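Local coordinates for protein putative glucoamylase (Bacteroides fragilis NCTC 9343, PDB 3EU8) that is of unproven function but probably hydrolyses glycosidic bonds in starch-like or related glucans, as a putative glucoamylase with a helix-rich six-hairpin fold, at residues T14-T17 against D18-M22; Y360-G363 against D364-G368. All blocks are in the same frame, centred on the assembly; numbering follows the deposited sequence.

Contact 1: T14-T17 against D18-M22. With K (potassium ion), chain E; EDO (1,2-ethanediol), chain O.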
loop_
_atom_site.group_PDB
_atom_site.type_symbol
_atom_site.label_atom_id
_atom_site.label_comp_id
_atom_site.label_asym_id
_atom_site.label_seq_id
_atom_site.Cartn_x
_atom_site.Cartn_y
_atom_site.Cartn_z
ATOM N N THR A 14 -17.881 14.381 25.217
ATOM C CA THR A 14 -18.086 14.715 23.803
ATOM C C THR A 14 -16.941 14.079 22.989
ATOM O O THR A 14 -15.803 14.029 23.465
ATOM C CB THR A 14 -18.141 16.267 23.660
ATOM O OG1 THR A 14 -19.317 16.782 24.323
ATOM C CG2 THR A 14 -18.137 16.729 22.220
ATOM N N SER A 15 -17.243 13.565 21.791
ATOM C CA SER A 15 -16.250 12.953 20.894
ATOM C C SER A 15 -15.174 13.906 20.396
ATOM O O SER A 15 -15.409 15.106 20.269
ATOM C CB SER A 15 -16.939 12.399 19.649
ATOM O OG SER A 15 -17.856 11.413 20.043
ATOM N N LEU A 16 -14.003 13.344 20.087
ATOM C CA LEU A 16 -12.959 14.060 19.343
ATOM C C LEU A 16 -13.556 14.622 18.076
ATOM O O LEU A 16 -14.412 14.003 17.459
ATOM C CB LEU A 16 -11.774 13.143 18.972
ATOM C CG LEU A 16 -10.862 12.628 20.087
ATOM C CD1 LEU A 16 -9.862 11.600 19.534
ATOM C CD2 LEU A 16 -10.107 13.793 20.753
ATOM N N THR A 17 -13.137 15.823 17.695
ATOM C CA THR A 17 -13.418 16.290 16.336
ATOM C C THR A 17 -12.752 15.312 15.338
ATOM O O THR A 17 -11.852 14.564 15.694
ATOM C CB THR A 17 -12.866 17.707 16.097
ATOM O OG1 THR A 17 -11.437 17.665 16.167
ATOM C CG2 THR A 17 -13.436 18.716 17.145
ATOM N N ASP A 18 -13.191 15.351 14.088
ATOM C CA ASP A 18 -12.597 14.540 13.042
ATOM C C ASP A 18 -11.104 14.867 12.898
ATOM O O ASP A 18 -10.280 13.960 12.709
ATOM C CB ASP A 18 -13.281 14.818 11.700
ATOM C CG ASP A 18 -14.681 14.262 11.618
ATOM O OD1 ASP A 18 -15.077 13.396 12.441
ATOM O OD2 ASP A 18 -15.377 14.693 10.695
ATOM N N ASP A 19 -10.768 16.157 12.974
ATOM C CA ASP A 19 -9.401 16.606 12.751
ATOM C C ASP A 19 -8.501 16.092 13.876
ATOM O O ASP A 19 -7.397 15.672 13.605
ATOM C CB ASP A 19 -9.318 18.142 12.664
ATOM C CG ASP A 19 -9.654 18.704 11.270
ATOM O OD1 ASP A 19 -10.073 17.943 10.360
ATOM O OD2 ASP A 19 -9.486 19.937 11.085
ATOM N N ALA A 20 -8.980 16.131 15.116
ATOM C CA ALA A 20 -8.170 15.703 16.292
ATOM C C ALA A 20 -8.042 14.204 16.291
ATOM O O ALA A 20 -6.983 13.693 16.611
ATOM C CB ALA A 20 -8.770 16.155 17.602
ATOM N N LEU A 21 -9.128 13.516 15.937
ATOM C CA LEU A 21 -9.085 12.062 15.740
ATOM C C LEU A 21 -8.064 11.684 14.656
ATOM O O LEU A 21 -7.213 10.819 14.873
ATOM C CB LEU A 21 -10.478 11.480 15.415
ATOM C CG LEU A 21 -10.483 9.959 15.113
ATOM C CD1 LEU A 21 -9.973 9.168 16.304
ATOM C CD2 LEU A 21 -11.850 9.480 14.659
HETATM N N MSE A 22 -8.113 12.331 13.507
HETATM C CA MSE A 22 -7.180 11.979 12.405
HETATM C C MSE A 22 -5.720 12.276 12.813
HETATM O O MSE A 22 -4.837 11.445 12.562
HETATM C CB MSE A 22 -7.555 12.736 11.131
HETATM C CG MSE A 22 -8.726 12.196 10.422
HETATM SE SE MSE A 22 -9.079 13.104 8.732
HETATM C CE MSE A 22 -9.739 14.803 9.265
HETATM K K K E . -14.366 16.184 23.875
HETATM C C1 EDO O . -14.480 9.497 20.544
HETATM O O1 EDO O . -13.748 10.584 21.100
HETATM C C2 EDO O . -14.597 9.747 19.056
HETATM O O2 EDO O . -13.724 8.871 18.365
HETATM O O HOH W 1 -14.026 17.340 21.107
HETATM O O HOH W 2 -15.226 19.078 24.114
#
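Leu16 reaches forward over the first turn of the helix that begins at Asp18, and its side chain can be followed outward atom by atom. CB lies 4.0 Å from the amide N of Leu21. CG has O1 of a bound ethanediol as its near neighbour, and then the branches part: CD1 lies against Leu21, 3.9 Å from its CA and 4.0 Å from its CD1, while CD2 rests near CB of Ala20 at 4.2 Å. The two leucine side chains cross at about a right angle. Leu21 continues inward to helix 349-361, touching Met356, His357 and Tyr360.

Thr17 supplies the polar half. With OG1 set between its own N and carbonyl carbon (chi1 65°), the hydroxyl faces the first turn and accepts from Ala20 N at 3.1 Å. Its carbonyl takes the next amide, Leu21 N to Thr17 O at 2.9 Å, nearly straight at the hydrogen (167°). Two successive helix amides thus find their acceptors on one residue. Asp18, the first residue of the helix, sends OD1 to His357, tying the same turn to helix 349-361.

Upstream, Thr14 O binds a potassium ion at 2.6 Å and shares it with Ser11 O and two waters; one of these waters also donates to Ser15 O. Leu16 N donates to O1 of the ethanediol, probably a crystallisation additive, at 3.0 Å. The arrangement is a threonine N-cap joined to a hydrophobic staple, Leu16 before the cap meeting Leu21 in the first turn, at the start of helix 18-34.

Contact 2: Y360-G363 against D364-G368. With EDO (1,2-ethanediol), chain B.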
loop_
_atom_site.group_PDB
_atom_site.type_symbol
_atom_site.label_atom_id
_atom_site.label_comp_id
_atom_site.label_asym_id
_atom_site.label_seq_id
_atom_site.Cartn_x
_atom_site.Cartn_y
_atom_site.Cartn_z
ATOM N N TYR A 360 -11.945 3.727 17.487
ATOM C CA TYR A 360 -11.282 4.453 18.584
ATOM C C TYR A 360 -12.051 4.269 19.946
ATOM O O TYR A 360 -11.441 4.094 21.015
ATOM C CB TYR A 360 -11.156 5.942 18.208
ATOM C CG TYR A 360 -10.435 6.814 19.219
ATOM C CD1 TYR A 360 -11.109 7.370 20.302
ATOM C CD2 TYR A 360 -9.085 7.113 19.068
ATOM C CE1 TYR A 360 -10.449 8.166 21.239
ATOM C CE2 TYR A 360 -8.407 7.928 19.997
ATOM C CZ TYR A 360 -9.088 8.445 21.072
ATOM O OH TYR A 360 -8.415 9.252 21.971
ATOM N N GLU A 361 -13.374 4.294 19.881
ATOM C CA GLU A 361 -14.208 4.109 21.052
ATOM C C GLU A 361 -14.180 2.690 21.629
ATOM O O GLU A 361 -14.534 2.507 22.788
ATOM C CB GLU A 361 -15.657 4.502 20.724
ATOM C CG GLU A 361 -15.860 6.028 20.643
ATOM C CD GLU A 361 -17.020 6.437 19.734
ATOM O OE1 GLU A 361 -18.008 5.666 19.631
ATOM O OE2 GLU A 361 -16.935 7.525 19.120
HETATM N N MSE A 362 -13.735 1.696 20.856
HETATM C CA MSE A 362 -13.488 0.353 21.397
HETATM C C MSE A 362 -12.309 0.303 22.369
HETATM O O MSE A 362 -12.137 -0.674 23.087
HETATM C CB MSE A 362 -13.200 -0.620 20.266
HETATM C CG MSE A 362 -14.419 -0.844 19.409
HETATM SE SE MSE A 362 -14.175 -2.097 17.987
HETATM C CE MSE A 362 -15.704 -1.646 17.085
ATOM N N GLY A 363 -11.476 1.339 22.369
ATOM C CA GLY A 363 -10.364 1.448 23.323
ATOM C C GLY A 363 -9.115 0.651 22.996
ATOM O O GLY A 363 -8.885 0.243 21.851
ATOM N N ASP A 364 -8.310 0.460 24.037
ATOM C CA ASP A 364 -7.038 -0.259 24.027
ATOM C C ASP A 364 -7.022 -1.593 23.275
ATOM O O ASP A 364 -5.980 -2.047 22.835
ATOM C CB ASP A 364 -6.664 -0.655 25.488
ATOM C CG ASP A 364 -6.119 0.485 26.301
ATOM O OD1 ASP A 364 -5.876 1.573 25.731
ATOM O OD2 ASP A 364 -5.915 0.264 27.513
ATOM N N LYS A 365 -8.145 -2.284 23.250
ATOM C CA LYS A 365 -8.171 -3.609 22.669
ATOM C C LYS A 365 -7.955 -3.534 21.179
ATOM O O LYS A 365 -7.503 -4.500 20.594
ATOM C CB LYS A 365 -9.450 -4.407 23.043
ATOM C CG LYS A 365 -10.771 -3.898 22.546
ATOM C CD LYS A 365 -11.924 -4.803 23.012
ATOM C CE LYS A 365 -13.344 -4.320 22.623
ATOM N NZ LYS A 365 -13.791 -3.072 23.313
ATOM N N VAL A 366 -8.246 -2.364 20.602
ATOM C CA VAL A 366 -8.141 -2.097 19.159
ATOM C C VAL A 366 -7.168 -0.981 18.765
ATOM O O VAL A 366 -6.559 -1.047 17.701
ATOM C CB VAL A 366 -9.590 -1.832 18.634
ATOM C CG1 VAL A 366 -9.636 -1.217 17.251
ATOM C CG2 VAL A 366 -10.316 -3.157 18.649
ATOM N N PHE A 367 -7.033 0.045 19.618
ATOM C CA PHE A 367 -6.210 1.199 19.352
ATOM C C PHE A 367 -5.017 1.198 20.280
ATOM O O PHE A 367 -5.121 1.548 21.450
ATOM C CB PHE A 367 -7.038 2.486 19.481
ATOM C CG PHE A 367 -6.350 3.708 18.953
ATOM C CD1 PHE A 367 -6.113 3.846 17.595
ATOM C CD2 PHE A 367 -5.943 4.734 19.823
ATOM C CE1 PHE A 367 -5.468 4.975 17.102
ATOM C CE2 PHE A 367 -5.303 5.857 19.351
ATOM C CZ PHE A 367 -5.062 5.982 17.981
ATOM N N GLY A 368 -3.875 0.770 19.744
ATOM C CA GLY A 368 -2.677 0.620 20.517
ATOM C C GLY A 368 -1.706 1.765 20.370
ATOM O O GLY A 368 -2.046 2.804 19.832
HETATM C C1 EDO B . -4.064 4.465 22.942
HETATM O O1 EDO B . -4.571 5.096 24.132
HETATM C C2 EDO B . -2.699 3.831 23.192
HETATM O O2 EDO B . -2.827 2.467 23.616
HETATM O O HOH W 3 -10.306 -2.066 25.633
#
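Gly363 O is gripped by two successive backbone amides, Phe367 N at 2.9 Å and Val366 N at 3.0 Å. They arrive from opposite faces of its carbonyl plane, both well tilted, so the oxygen is held between them while the chain curls round it. Gly363 itself has left helical geometry with a positive phi, which turns the chain out of helix 349-361.

One residue earlier, Met362 O receives the ammonium of Lys365. The lysine starts with CG between its backbone N and carbonyl carbon (chi1 65°), runs extended, and bends at the last torsion; NZ thereby comes in the carbonyl plane, on a lone pair, at 2.9 Å from Met362 O. A water accepts from Lys365 N and gives that oxygen a further, weak bond.

The apolar contacts lie at two places. Met362 is a selenomethionine, and its SE sits 4.1 Å from CG2 of Val366. Farther along, Tyr360 CD2 lies over one face of the Phe367 ring, 3.9 Å above its plane and displaced toward the rim; the closest atoms are Tyr360 CE2 and Phe367 CE2 at 3.8 Å. The planes meet obliquely, at 51°, whereas Phe372 meets Phe367 edge-to-face from the strand hairpin partner.

Chemically, the turn from helix to strand 367-368 is held by main-chain carbonyls: one shared by two amides, the next one back drawing a cationic lysine at the C-terminal end of the helix, where its charge is probably favourable to the helix dipole.

Overall arrangement
Contacts 1 and 2 lie far apart in sequence but side by side in space, their centres about 15 Å apart on the same side of the chain's centre. Tyr360 is the joint: its CD2 packs against Leu21 CD1 at 3.6 Å and its CZ against Leu16 CD1, also at 3.6 Å. Beyond it, Phe367 of contact 2 touches Thr24, Val25 and Arg28, farther along the helix that contact 1 starts. The beginning of helix 18-34 is thus packed against the end of helix 349-361 and the strand that follows. The potassium ion belongs to contact 1 and lies about 9 Å from the Tyr360 side chain.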